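Local structure of SOXX (Paracoccus pantotrophus, 2C1D) at residues B[31-34]-B[40-43]; B[68-73]-B[84-89]; B[8-13]-B[78-83]; B[73-78]-B[130-135]. The protein probably carries electrons through its covalently bound heme c, as the cytochrome c-type SoxX subunit of the SoxXA complex, a heme enzyme that initiates chemotrophic sulfur oxidation. All blocks are in the same frame, centred on the assembly; numbering follows the deposited sequence.

Contact 1: B[31-34]-B[40-43]. With HEC (heme c), chain O.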
# COMPACT_ATOMS: atom_id res chain seq x y z
N ARG B 31 -16.74 22.50 -3.10
CA ARG B 31 -17.21 21.18 -3.55
C ARG B 31 -16.05 20.38 -4.13
O ARG B 31 -15.85 19.22 -3.80
CB ARG B 31 -18.34 21.31 -4.57
CG ARG B 31 -19.06 19.98 -4.86
CD ARG B 31 -20.11 20.11 -5.93
NE ARG B 31 -19.43 20.22 -7.19
CZ ARG B 31 -19.04 19.17 -7.92
NH1 ARG B 31 -19.36 17.91 -7.57
NH2 ARG B 31 -18.37 19.39 -9.02
N ILE B 32 -15.26 21.03 -4.99
CA ILE B 32 -14.12 20.40 -5.63
C ILE B 32 -13.12 19.91 -4.58
O ILE B 32 -12.59 18.82 -4.68
CB ILE B 32 -13.48 21.40 -6.64
CG1 ILE B 32 -14.43 21.66 -7.82
CG2 ILE B 32 -12.12 20.90 -7.14
CD1 ILE B 32 -14.21 22.97 -8.52
N MET B 33 -12.88 20.73 -3.57
CA MET B 33 -11.85 20.44 -2.57
C MET B 33 -12.24 19.29 -1.63
O MET B 33 -11.36 18.68 -0.99
CB MET B 33 -11.54 21.71 -1.77
CG MET B 33 -10.86 22.83 -2.60
SD MET B 33 -10.90 24.39 -1.71
CE MET B 33 -9.65 24.10 -0.53
N THR B 34 -13.53 18.97 -1.56
CA THR B 34 -14.04 18.02 -0.57
C THR B 34 -14.73 16.82 -1.20
O THR B 34 -15.43 16.05 -0.52
CB THR B 34 -14.98 18.74 0.37
OG1 THR B 34 -16.03 19.37 -0.38
CG2 THR B 34 -14.24 19.90 1.07
N ASN B 40 -9.92 16.36 -3.67
CA ASN B 40 -9.60 15.44 -2.58
C ASN B 40 -8.57 16.05 -1.62
O ASN B 40 -7.75 15.33 -1.04
CB ASN B 40 -9.13 14.10 -3.15
CG ASN B 40 -9.20 12.96 -2.14
OD1 ASN B 40 -10.02 12.96 -1.22
ND2 ASN B 40 -8.33 11.98 -2.32
N CYS B 41 -8.63 17.37 -1.48
CA CYS B 41 -7.64 18.14 -0.71
C CYS B 41 -7.64 17.73 0.77
O CYS B 41 -6.60 17.69 1.40
CB CYS B 41 -8.00 19.62 -0.78
SG CYS B 41 -8.23 20.28 -2.46
N VAL B 42 -8.82 17.43 1.28
CA VAL B 42 -9.02 17.03 2.66
C VAL B 42 -8.46 15.66 3.00
O VAL B 42 -8.41 15.31 4.18
CB VAL B 42 -10.51 17.12 3.10
CG1 VAL B 42 -11.00 18.57 3.09
CG2 VAL B 42 -11.40 16.26 2.25
N ALA B 43 -7.99 14.88 2.01
CA ALA B 43 -7.29 13.64 2.31
C ALA B 43 -5.98 13.95 3.01
O ALA B 43 -5.55 13.18 3.86
CB ALA B 43 -7.01 12.78 1.06
FE HEC O . -1.72 20.57 -0.68
CHA HEC O . 0.93 22.41 0.41
CHB HEC O . -3.50 23.39 -1.25
CHC HEC O . -4.21 18.70 -2.02
CHD HEC O . -0.11 17.65 0.27
NA HEC O . -1.34 22.55 -0.48
C1A HEC O . -0.20 23.09 0.04
C2A HEC O . -0.39 24.52 0.11
C3A HEC O . -1.63 24.80 -0.34
C4A HEC O . -2.24 23.54 -0.74
CMA HEC O . -2.35 26.16 -0.48
CAA HEC O . 0.68 25.47 0.63
CBA HEC O . 0.93 25.30 2.12
CGA HEC O . -0.10 26.13 2.79
O1A HEC O . -0.00 27.36 2.65
O2A HEC O . -1.01 25.57 3.45
NB HEC O . -3.50 20.96 -1.44
C1B HEC O . -4.03 22.21 -1.67
C2B HEC O . -5.25 22.07 -2.45
C3B HEC O . -5.47 20.77 -2.65
C4B HEC O . -4.36 20.06 -2.04
CMB HEC O . -6.16 23.24 -2.85
CAB HEC O . -6.65 20.15 -3.44
CBB HEC O . -6.75 20.69 -4.71
NC HEC O . -2.12 18.51 -0.84
C1C HEC O . -3.20 17.98 -1.44
C2C HEC O . -3.14 16.53 -1.27
C3C HEC O . -1.93 16.23 -0.77
C4C HEC O . -1.31 17.49 -0.39
CMC HEC O . -4.09 15.54 -1.96
CAC HEC O . -1.32 14.82 -0.43
CBC HEC O . -1.24 13.87 -1.37
ND HEC O . 0.14 20.09 0.18
C1D HEC O . 0.58 18.82 0.52
C2D HEC O . 1.88 18.93 1.15
C3D HEC O . 2.19 20.43 1.19
C4D HEC O . 1.06 21.06 0.58
CMD HEC O . 2.78 17.78 1.70
CAD HEC O . 3.44 21.15 1.78
CBD HEC O . 4.47 21.31 0.67
CGD HEC O . 5.81 20.71 1.04
O1D HEC O . 6.14 19.58 0.53
O2D HEC O . 6.51 21.37 1.85

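Contact 2: B[68-73]-B[84-89]. With HEC (heme c), chain O.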
# COMPACT_ATOMS: atom_id res chain seq x y z
N ASP B 68 -3.88 34.38 3.32
CA ASP B 68 -2.91 35.35 3.87
C ASP B 68 -1.47 35.06 3.48
O ASP B 68 -0.64 35.98 3.43
CB ASP B 68 -2.91 35.32 5.41
CG ASP B 68 -4.25 35.71 6.04
OD1 ASP B 68 -4.81 36.79 5.70
OD2 ASP B 68 -4.78 35.00 6.95
N ARG B 69 -1.14 33.79 3.28
CA ARG B 69 0.24 33.36 3.07
C ARG B 69 0.69 33.49 1.62
O ARG B 69 1.90 33.55 1.34
CB ARG B 69 0.41 31.89 3.49
CG ARG B 69 0.04 31.60 4.94
CD ARG B 69 0.52 30.22 5.46
NE ARG B 69 -0.36 29.13 5.03
CZ ARG B 69 -1.46 28.74 5.67
NH1 ARG B 69 -1.86 29.36 6.77
NH2 ARG B 69 -2.19 27.73 5.20
N TRP B 70 -0.29 33.48 0.70
CA TRP B 70 -0.01 33.46 -0.73
C TRP B 70 -0.91 34.43 -1.48
O TRP B 70 -2.05 34.66 -1.10
CB TRP B 70 -0.25 32.06 -1.30
CG TRP B 70 0.42 30.97 -0.57
CD1 TRP B 70 -0.14 30.16 0.37
CD2 TRP B 70 1.78 30.56 -0.70
NE1 TRP B 70 0.79 29.26 0.83
CE2 TRP B 70 1.97 29.48 0.18
CE3 TRP B 70 2.85 30.98 -1.49
CZ2 TRP B 70 3.19 28.83 0.31
CZ3 TRP B 70 4.05 30.34 -1.38
CH2 TRP B 70 4.22 29.27 -0.48
N THR B 71 -0.39 34.98 -2.57
CA THR B 71 -1.21 35.77 -3.49
C THR B 71 -2.04 34.81 -4.33
O THR B 71 -1.70 33.63 -4.46
CB THR B 71 -0.34 36.58 -4.47
OG1 THR B 71 0.42 35.69 -5.28
CG2 THR B 71 0.73 37.44 -3.75
N GLU B 72 -3.09 35.34 -4.94
CA GLU B 72 -3.85 34.60 -5.95
C GLU B 72 -2.95 33.84 -6.92
O GLU B 72 -3.17 32.65 -7.16
CB GLU B 72 -4.77 35.55 -6.71
CG GLU B 72 -5.59 34.92 -7.82
CD GLU B 72 -6.45 35.92 -8.55
OE1 GLU B 72 -6.45 37.11 -8.20
OE2 GLU B 72 -7.11 35.53 -9.52
N ALA B 73 -1.92 34.50 -7.46
CA ALA B 73 -1.08 33.88 -8.48
C ALA B 73 -0.27 32.72 -7.92
O ALA B 73 -0.05 31.71 -8.58
CB ALA B 73 -0.13 34.91 -9.09
N MET B 84 6.22 22.98 -8.56
CA MET B 84 6.95 24.15 -9.08
C MET B 84 7.22 25.19 -7.99
O MET B 84 7.95 26.16 -8.22
CB MET B 84 6.18 24.81 -10.23
CG MET B 84 5.90 23.91 -11.42
SD MET B 84 7.37 23.36 -12.27
CE MET B 84 7.86 24.86 -13.22
N THR B 85 6.60 24.98 -6.84
CA THR B 85 6.84 25.81 -5.66
C THR B 85 7.67 25.02 -4.63
O THR B 85 8.65 25.54 -4.08
CB THR B 85 5.49 26.23 -5.05
OG1 THR B 85 4.81 27.13 -5.94
CG2 THR B 85 5.65 27.04 -3.77
N PHE B 86 7.29 23.76 -4.38
CA PHE B 86 7.95 22.91 -3.38
C PHE B 86 8.50 21.68 -4.07
O PHE B 86 7.77 20.72 -4.31
CB PHE B 86 6.96 22.44 -2.32
CG PHE B 86 6.07 23.51 -1.76
CD1 PHE B 86 4.73 23.58 -2.13
CD2 PHE B 86 6.53 24.39 -0.78
CE1 PHE B 86 3.89 24.54 -1.59
CE2 PHE B 86 5.68 25.34 -0.23
CZ PHE B 86 4.37 25.42 -0.63
N GLU B 87 9.79 21.71 -4.39
CA GLU B 87 10.41 20.65 -5.19
C GLU B 87 10.27 19.29 -4.51
O GLU B 87 10.51 19.16 -3.31
CB GLU B 87 11.90 20.95 -5.42
CG GLU B 87 12.64 19.98 -6.35
CD GLU B 87 14.00 20.52 -6.81
OE1 GLU B 87 14.79 21.00 -5.95
OE2 GLU B 87 14.28 20.47 -8.04
N GLY B 88 9.85 18.29 -5.29
CA GLY B 88 9.65 16.93 -4.80
C GLY B 88 8.49 16.71 -3.85
O GLY B 88 8.40 15.67 -3.24
N THR B 89 7.58 17.67 -3.72
CA THR B 89 6.49 17.57 -2.77
C THR B 89 5.57 16.37 -3.03
O THR B 89 5.41 15.92 -4.16
CB THR B 89 5.66 18.85 -2.71
OG1 THR B 89 4.62 18.72 -1.73
CG2 THR B 89 4.92 19.14 -4.02
FE HEC O . -1.72 20.57 -0.68
CHA HEC O . 0.93 22.41 0.41
CHB HEC O . -3.50 23.39 -1.25
CHC HEC O . -4.21 18.70 -2.02
CHD HEC O . -0.11 17.65 0.27
NA HEC O . -1.34 22.55 -0.48
C1A HEC O . -0.20 23.09 0.04
C2A HEC O . -0.39 24.52 0.11
C3A HEC O . -1.63 24.80 -0.34
C4A HEC O . -2.24 23.54 -0.74
CMA HEC O . -2.35 26.16 -0.48
CAA HEC O . 0.68 25.47 0.63
CBA HEC O . 0.93 25.30 2.12
CGA HEC O . -0.10 26.13 2.79
O1A HEC O . -0.00 27.36 2.65
O2A HEC O . -1.01 25.57 3.45
NB HEC O . -3.50 20.96 -1.44
C1B HEC O . -4.03 22.21 -1.67
C2B HEC O . -5.25 22.07 -2.45
C3B HEC O . -5.47 20.77 -2.65
C4B HEC O . -4.36 20.06 -2.04
CMB HEC O . -6.16 23.24 -2.85
CAB HEC O . -6.65 20.15 -3.44
CBB HEC O . -6.75 20.69 -4.71
NC HEC O . -2.12 18.51 -0.84
C1C HEC O . -3.20 17.98 -1.44
C2C HEC O . -3.14 16.53 -1.27
C3C HEC O . -1.93 16.23 -0.77
C4C HEC O . -1.31 17.49 -0.39
CMC HEC O . -4.09 15.54 -1.96
CAC HEC O . -1.32 14.82 -0.43
CBC HEC O . -1.24 13.87 -1.37
ND HEC O . 0.14 20.09 0.18
C1D HEC O . 0.58 18.82 0.52
C2D HEC O . 1.88 18.93 1.15
C3D HEC O . 2.19 20.43 1.19
C4D HEC O . 1.06 21.06 0.58
CMD HEC O . 2.78 17.78 1.70
CAD HEC O . 3.44 21.15 1.78
CBD HEC O . 4.47 21.31 0.67
CGD HEC O . 5.81 20.71 1.04
O1D HEC O . 6.14 19.58 0.53
O2D HEC O . 6.51 21.37 1.85

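Contact 3: B[8-13]-B[78-83]. With HEC (heme c), chain O.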
# COMPACT_ATOMS: atom_id res chain seq x y z
N VAL B 8 1.07 26.41 -19.48
CA VAL B 8 1.13 27.21 -18.26
C VAL B 8 2.57 27.70 -18.02
O VAL B 8 3.53 26.96 -18.24
CB VAL B 8 0.61 26.42 -17.02
CG1 VAL B 8 0.78 27.21 -15.74
CG2 VAL B 8 -0.87 26.05 -17.20
N VAL B 9 2.67 28.96 -17.59
CA VAL B 9 3.94 29.63 -17.29
C VAL B 9 4.05 29.85 -15.80
O VAL B 9 3.30 30.64 -15.20
CB VAL B 9 4.09 31.00 -18.01
CG1 VAL B 9 5.49 31.61 -17.75
CG2 VAL B 9 3.84 30.86 -19.50
N TYR B 10 4.96 29.10 -15.19
CA TYR B 10 5.28 29.23 -13.78
C TYR B 10 6.55 30.07 -13.63
O TYR B 10 7.56 29.80 -14.26
CB TYR B 10 5.51 27.86 -13.14
CG TYR B 10 4.34 26.89 -13.23
CD1 TYR B 10 4.14 26.10 -14.36
CD2 TYR B 10 3.47 26.71 -12.15
CE1 TYR B 10 3.11 25.21 -14.43
CE2 TYR B 10 2.42 25.81 -12.22
CZ TYR B 10 2.25 25.07 -13.36
OH TYR B 10 1.21 24.17 -13.45
N VAL B 11 6.46 31.09 -12.78
CA VAL B 11 7.58 31.94 -12.39
C VAL B 11 7.69 31.84 -10.87
O VAL B 11 6.82 32.31 -10.15
CB VAL B 11 7.32 33.41 -12.83
CG1 VAL B 11 8.31 34.39 -12.18
CG2 VAL B 11 7.40 33.53 -14.35
N GLU B 12 8.77 31.23 -10.39
CA GLU B 12 8.94 30.92 -8.95
C GLU B 12 7.67 30.26 -8.40
O GLU B 12 7.19 30.59 -7.30
CB GLU B 12 9.32 32.18 -8.14
CG GLU B 12 10.59 32.94 -8.58
CD GLU B 12 11.78 32.03 -8.88
OE1 GLU B 12 12.44 32.24 -9.93
OE2 GLU B 12 12.06 31.10 -8.07
N GLY B 13 7.11 29.34 -9.20
CA GLY B 13 5.89 28.60 -8.86
C GLY B 13 4.57 29.29 -9.16
O GLY B 13 3.54 28.62 -9.24
N ILE B 78 0.29 26.71 -7.15
CA ILE B 78 0.35 25.60 -6.17
C ILE B 78 -0.73 24.55 -6.47
O ILE B 78 -0.47 23.35 -6.48
CB ILE B 78 0.19 26.16 -4.72
CG1 ILE B 78 1.50 26.84 -4.29
CG2 ILE B 78 -0.16 25.07 -3.73
CD1 ILE B 78 1.41 27.67 -3.02
N VAL B 79 -1.94 25.01 -6.75
CA VAL B 79 -3.03 24.09 -7.14
C VAL B 79 -2.74 23.36 -8.45
O VAL B 79 -2.88 22.14 -8.53
CB VAL B 79 -4.40 24.79 -7.14
CG1 VAL B 79 -5.52 23.82 -7.47
CG2 VAL B 79 -4.68 25.38 -5.75
N ALA B 80 -2.32 24.11 -9.48
CA ALA B 80 -2.03 23.53 -10.79
C ALA B 80 -0.86 22.58 -10.73
O ALA B 80 -0.90 21.50 -11.31
CB ALA B 80 -1.76 24.63 -11.85
N ASN B 81 0.20 22.99 -10.06
CA ASN B 81 1.36 22.11 -9.94
C ASN B 81 2.28 22.54 -8.78
O ASN B 81 3.15 23.39 -8.96
CB ASN B 81 2.13 22.02 -11.24
CG ASN B 81 3.19 20.93 -11.22
OD1 ASN B 81 3.54 20.41 -10.15
ND2 ASN B 81 3.72 20.61 -12.39
N ALA B 82 2.07 21.92 -7.62
CA ALA B 82 2.73 22.35 -6.39
C ALA B 82 4.21 22.07 -6.43
O ALA B 82 4.98 22.75 -5.75
CB ALA B 82 2.08 21.72 -5.19
N LYS B 83 4.62 21.11 -7.24
CA LYS B 83 6.04 20.80 -7.46
C LYS B 83 6.87 21.96 -8.00
O LYS B 83 8.10 21.91 -7.94
CB LYS B 83 6.19 19.61 -8.41
CG LYS B 83 5.82 18.26 -7.79
CD LYS B 83 4.44 17.75 -8.25
CE LYS B 83 4.27 16.24 -8.02
NZ LYS B 83 4.37 15.81 -6.60
FE HEC O . -1.72 20.57 -0.68
CHA HEC O . 0.93 22.41 0.41
CHB HEC O . -3.50 23.39 -1.25
CHC HEC O . -4.21 18.70 -2.02
CHD HEC O . -0.11 17.65 0.27
NA HEC O . -1.34 22.55 -0.48
C1A HEC O . -0.20 23.09 0.04
C2A HEC O . -0.39 24.52 0.11
C3A HEC O . -1.63 24.80 -0.34
C4A HEC O . -2.24 23.54 -0.74
CMA HEC O . -2.35 26.16 -0.48
CAA HEC O . 0.68 25.47 0.63
CBA HEC O . 0.93 25.30 2.12
CGA HEC O . -0.10 26.13 2.79
O1A HEC O . -0.00 27.36 2.65
O2A HEC O . -1.01 25.57 3.45
NB HEC O . -3.50 20.96 -1.44
C1B HEC O . -4.03 22.21 -1.67
C2B HEC O . -5.25 22.07 -2.45
C3B HEC O . -5.47 20.77 -2.65
C4B HEC O . -4.36 20.06 -2.04
CMB HEC O . -6.16 23.24 -2.85
CAB HEC O . -6.65 20.15 -3.44
CBB HEC O . -6.75 20.69 -4.71
NC HEC O . -2.12 18.51 -0.84
C1C HEC O . -3.20 17.98 -1.44
C2C HEC O . -3.14 16.53 -1.27
C3C HEC O . -1.93 16.23 -0.77
C4C HEC O . -1.31 17.49 -0.39
CMC HEC O . -4.09 15.54 -1.96
CAC HEC O . -1.32 14.82 -0.43
CBC HEC O . -1.24 13.87 -1.37
ND HEC O . 0.14 20.09 0.18
C1D HEC O . 0.58 18.82 0.52
C2D HEC O . 1.88 18.93 1.15
C3D HEC O . 2.19 20.43 1.19
C4D HEC O . 1.06 21.06 0.58
CMD HEC O . 2.78 17.78 1.70
CAD HEC O . 3.44 21.15 1.78
CBD HEC O . 4.47 21.31 0.67
CGD HEC O . 5.81 20.71 1.04
O1D HEC O . 6.14 19.58 0.53
O2D HEC O . 6.51 21.37 1.85
O HOH W 1 3.77 26.05 -8.21

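Contact 4: B[73-78]-B[130-135]. With HEC (heme c), chain O.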
# COMPACT_ATOMS: atom_id res chain seq x y z
N ALA B 73 -1.92 34.50 -7.46
CA ALA B 73 -1.08 33.88 -8.48
C ALA B 73 -0.27 32.72 -7.92
O ALA B 73 -0.05 31.71 -8.58
CB ALA B 73 -0.13 34.91 -9.09
N GLN B 74 0.22 32.89 -6.71
CA GLN B 74 0.93 31.80 -6.06
C GLN B 74 -0.01 30.60 -5.84
O GLN B 74 0.39 29.47 -6.06
CB GLN B 74 1.53 32.28 -4.75
CG GLN B 74 2.71 33.19 -5.02
CD GLN B 74 3.25 33.92 -3.80
OE1 GLN B 74 2.51 34.27 -2.87
NE2 GLN B 74 4.55 34.15 -3.81
N LEU B 75 -1.24 30.88 -5.41
CA LEU B 75 -2.19 29.83 -5.09
C LEU B 75 -2.52 29.07 -6.37
O LEU B 75 -2.59 27.86 -6.35
CB LEU B 75 -3.44 30.40 -4.41
CG LEU B 75 -3.26 30.98 -3.00
CD1 LEU B 75 -4.47 31.77 -2.58
CD2 LEU B 75 -2.96 29.89 -1.98
N ARG B 76 -2.66 29.78 -7.49
CA ARG B 76 -2.97 29.12 -8.78
C ARG B 76 -1.88 28.14 -9.15
O ARG B 76 -2.14 26.99 -9.52
CB ARG B 76 -3.16 30.18 -9.88
CG ARG B 76 -3.34 29.66 -11.30
CD ARG B 76 -3.58 30.80 -12.31
NE ARG B 76 -4.80 31.52 -11.96
CZ ARG B 76 -4.88 32.78 -11.53
NH1 ARG B 76 -3.80 33.56 -11.36
NH2 ARG B 76 -6.06 33.28 -11.25
N GLY B 77 -0.63 28.60 -9.04
CA GLY B 77 0.50 27.76 -9.35
C GLY B 77 0.64 26.56 -8.42
O GLY B 77 1.04 25.51 -8.88
N ILE B 78 0.29 26.71 -7.15
CA ILE B 78 0.35 25.60 -6.17
C ILE B 78 -0.73 24.55 -6.47
O ILE B 78 -0.47 23.35 -6.48
CB ILE B 78 0.19 26.16 -4.72
CG1 ILE B 78 1.50 26.84 -4.29
CG2 ILE B 78 -0.16 25.07 -3.73
CD1 ILE B 78 1.41 27.67 -3.02
N ALA B 130 -10.21 30.59 -5.91
CA ALA B 130 -11.09 31.64 -5.44
C ALA B 130 -11.52 31.37 -4.00
O ALA B 130 -11.71 32.30 -3.21
CB ALA B 130 -12.31 31.76 -6.33
N PHE B 131 -11.67 30.09 -3.66
CA PHE B 131 -11.98 29.76 -2.28
C PHE B 131 -10.75 29.96 -1.40
O PHE B 131 -10.87 30.50 -0.31
CB PHE B 131 -12.52 28.35 -2.12
CG PHE B 131 -12.82 28.02 -0.70
CD1 PHE B 131 -13.92 28.58 -0.07
CD2 PHE B 131 -11.96 27.21 0.03
CE1 PHE B 131 -14.18 28.31 1.26
CE2 PHE B 131 -12.21 26.92 1.36
CZ PHE B 131 -13.33 27.47 1.97
N LEU B 132 -9.58 29.54 -1.87
CA LEU B 132 -8.36 29.65 -1.08
C LEU B 132 -8.05 31.11 -0.73
O LEU B 132 -7.52 31.40 0.33
CB LEU B 132 -7.18 29.02 -1.82
CG LEU B 132 -7.22 27.50 -1.97
CD1 LEU B 132 -6.21 27.07 -2.99
CD2 LEU B 132 -6.96 26.78 -0.66
N VAL B 133 -8.38 32.03 -1.64
CA VAL B 133 -8.16 33.45 -1.39
C VAL B 133 -8.99 33.94 -0.20
O VAL B 133 -8.56 34.85 0.49
CB VAL B 133 -8.41 34.29 -2.70
CG1 VAL B 133 -8.53 35.77 -2.41
CG2 VAL B 133 -7.28 34.05 -3.70
N THR B 134 -10.16 33.34 0.06
CA THR B 134 -11.01 33.78 1.17
C THR B 134 -10.53 33.32 2.53
O THR B 134 -11.07 33.77 3.54
CB THR B 134 -12.52 33.37 1.02
OG1 THR B 134 -12.68 31.94 1.13
CG2 THR B 134 -13.07 33.74 -0.34
N LEU B 135 -9.59 32.39 2.57
CA LEU B 135 -9.16 31.78 3.83
C LEU B 135 -8.16 32.70 4.49
O LEU B 135 -6.95 32.52 4.37
CB LEU B 135 -8.57 30.39 3.58
CG LEU B 135 -9.55 29.31 3.13
CD1 LEU B 135 -8.80 28.04 2.71
CD2 LEU B 135 -10.57 29.01 4.23
FE HEC O . -1.72 20.57 -0.68
CHA HEC O . 0.93 22.41 0.41
CHB HEC O . -3.50 23.39 -1.25
CHC HEC O . -4.21 18.70 -2.02
CHD HEC O . -0.11 17.65 0.27
NA HEC O . -1.34 22.55 -0.48
C1A HEC O . -0.20 23.09 0.04
C2A HEC O . -0.39 24.52 0.11
C3A HEC O . -1.63 24.80 -0.34
C4A HEC O . -2.24 23.54 -0.74
CMA HEC O . -2.35 26.16 -0.48
CAA HEC O . 0.68 25.47 0.63
CBA HEC O . 0.93 25.30 2.12
CGA HEC O . -0.10 26.13 2.79
O1A HEC O . -0.00 27.36 2.65
O2A HEC O . -1.01 25.57 3.45
NB HEC O . -3.50 20.96 -1.44
C1B HEC O . -4.03 22.21 -1.67
C2B HEC O . -5.25 22.07 -2.45
C3B HEC O . -5.47 20.77 -2.65
C4B HEC O . -4.36 20.06 -2.04
CMB HEC O . -6.16 23.24 -2.85
CAB HEC O . -6.65 20.15 -3.44
CBB HEC O . -6.75 20.69 -4.71
NC HEC O . -2.12 18.51 -0.84
C1C HEC O . -3.20 17.98 -1.44
C2C HEC O . -3.14 16.53 -1.27
C3C HEC O . -1.93 16.23 -0.77
C4C HEC O . -1.31 17.49 -0.39
CMC HEC O . -4.09 15.54 -1.96
CAC HEC O . -1.32 14.82 -0.43
CBC HEC O . -1.24 13.87 -1.37
ND HEC O . 0.14 20.09 0.18
C1D HEC O . 0.58 18.82 0.52
C2D HEC O . 1.88 18.93 1.15
C3D HEC O . 2.19 20.43 1.19
C4D HEC O . 1.06 21.06 0.58
CMD HEC O . 2.78 17.78 1.70
CAD HEC O . 3.44 21.15 1.78
CBD HEC O . 4.47 21.31 0.67
CGD HEC O . 5.81 20.71 1.04
O1D HEC O . 6.14 19.58 0.53
O2D HEC O . 6.51 21.37 1.85

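Contact 1: B[31-34]-B[40-43]
The carbonyl oxygen of Met33 points into the turn that opens 40-43, where Cys41 N lies 3.1 Å from Met33 O and gives it a weak hydrogen bond, strongly bent at 129°. Val42 N stands farther from the same oxygen, at 3.6 Å from Met33 O, and both methyl carbons of Val42 also lie near it. Beside this bond the side chains meet sulfur against methylene: Met33 CG is 3.7 Å from Cys41 SG, and Met33 CB is equally near. Cys41 SG sits opposite its own carbonyl carbon and beside the backbone N (chi1 -53°), a rotation that carries it between the methionine and the porphyrin, where the thioether bond from Cys41 SG to heme CAB measures 1.9 Å. Cys41 opens the CXXCH heme-attachment motif of c-type cytochromes, with Cys44 as the second covalent anchor and His45 as an axial ligand of the iron. On the other flank the contact is purely apolar, with Thr34 CG2 4.0 Å from Val42 CG1. The hydroxyl of Thr34, just past the end of helix 26-33, bonds back to the carbonyl of Val30, which leaves the methyl to face the valine. Val42 also packs against Arg193 of the SOXA chain.

Contact 2: B[68-73]-B[84-89]
Trp70 and Phe86 meet corner to rim: Trp70 CZ2 comes 3.7 Å from Phe86 CZ, near the plane of the phenyl ring. The ring planes stand almost perpendicular, at 88°, but the placement is oblique. The tight part of the contact is the sandwich round Phe86, whose ring has the methyl carbon CG2 of Thr85 over the centre of one face and heme CBD over the other, offset toward the rim. Trp70, with CG turned to the side of its backbone N (chi1 -51°), directs its indole N-H to the heme propionate, and the bond from Trp70 NE1 to heme O1A is short and nearly straight, 2.7 Å and 168°. Arg69 approaches with its guanidinium edge, Arg69 NE 3.0 Å from O1A and NH2 reaching the second oxygen, O2A; O1A is thus gripped twice, which would hold the carboxylate against turning. An alanine in place of Phe86 would probably leave the indole corner and heme CBD without their packing partner and open a gap beneath the Thr85 methyl. The outer side is looser: Glu87, exposed to solvent, rides on the type II turn from Phe86 to Thr89. That turn nevertheless ends with Thr89 OG1 2.9 Å from O1D of the other propionate. A tryptophan and an arginine closing on one propionate are consistent with the propionate site of a class I cytochrome c, as in the mitochondrial protein.

Contact 3: B[8-13]-B[78-83]
Tyr10 lays its phenol end against Ala80 and Asn81. Its CB points toward 78-83, and a chi1 of -59° lets the ring continue inward from there. Along one edge the ring has Gly13 O in its plane, beside CD2, while Val8 CG1 covers one face, displaced toward the rim. Farther out, Tyr10 CE2 is 3.9 Å from Asn81 CB and Tyr10 CZ is 3.7 Å from it. The tip is the most tightly packed: Tyr10 OH sits 3.2 Å from Asn81 CB and 3.4 Å from Ala80 CB. A valine here would probably fall short of both CB atoms, opening a gap along this side of the helix. Beside the ring, a water lies 2.8 Å from Gly13 O and likewise 2.8 Å from Asn81 O, placed to bridge the two backbones where no direct hydrogen bond joins them. The N-terminal segment therefore covers the outward flank of helix 72-81, whereas Ile78 and Val79 carry their CG2 methyl carbons to the heme, and Val79 also packs on Ile125, Val128 and Leu132 of helix 122-133.

Contact 4: B[73-78]-B[130-135]
Leu75 supplies most of the surface buried here, and it does so with a single methyl carbon: Leu75 CD1 lies 3.8 Å from Val133 CG2 and 3.9 Å from Leu132 CB. A chi1 of -68° and an extended chi2 set the fork of the side chain between two partners, CD1 crossing to the other helix while CD2 turns to the porphyrin, 4.1 Å from heme CMA, and to Trp70. Leu132, second in buried area, touches Leu75 through CB rather than through its branched end. That end goes inward, where Leu132 CD1 is 3.8 Å from heme CMB, so two leucines from different helices each use one part for the partner helix and another for the cofactor. Val133 completes the group with its CG2, and in both pairs the side chains cross obliquely. No hydrogen bond spans the two segments; the grip is dispersive, with the nearest backbones, at Leu75 and Leu132, still 7.4 Å apart between CA atoms. Within 130-135, Phe131 O accepts both Thr134 N and Thr134 OG1, the latter at 2.7 Å and in the carbonyl plane on a lone pair. Arg76, next to Leu75, also forms a salt bridge with Glu126 of helix 122-133. This is part of the helical core of a cytochrome c fold: helix 122-133 packs on helix 72-81 through Leu132 and Val133, and on helix 26-33 through Phe131 and Leu132, both of which touch Met33.

How the contacts relate
Contacts 1, 3 and 4 are buried, whereas contact 2 lies at the surface, and all four touch the heme. Helix 72-81 is common to contacts 2, 3 and 4, which meet one another around Ile78; contact 1 stands apart from contacts 2 and 3 but touches contact 4 through Met33. The chemistry follows location. Contact 1 fixes the porphyrin by a covalent thioether, contact 4 relies on aliphatic packing, and contact 3 adds a water between Gly13 O and Asn81 O, on the side that faces the N-terminal segment. Contact 2, nearest solvent, instead brings charged and hydrogen-bonding groups to the propionates.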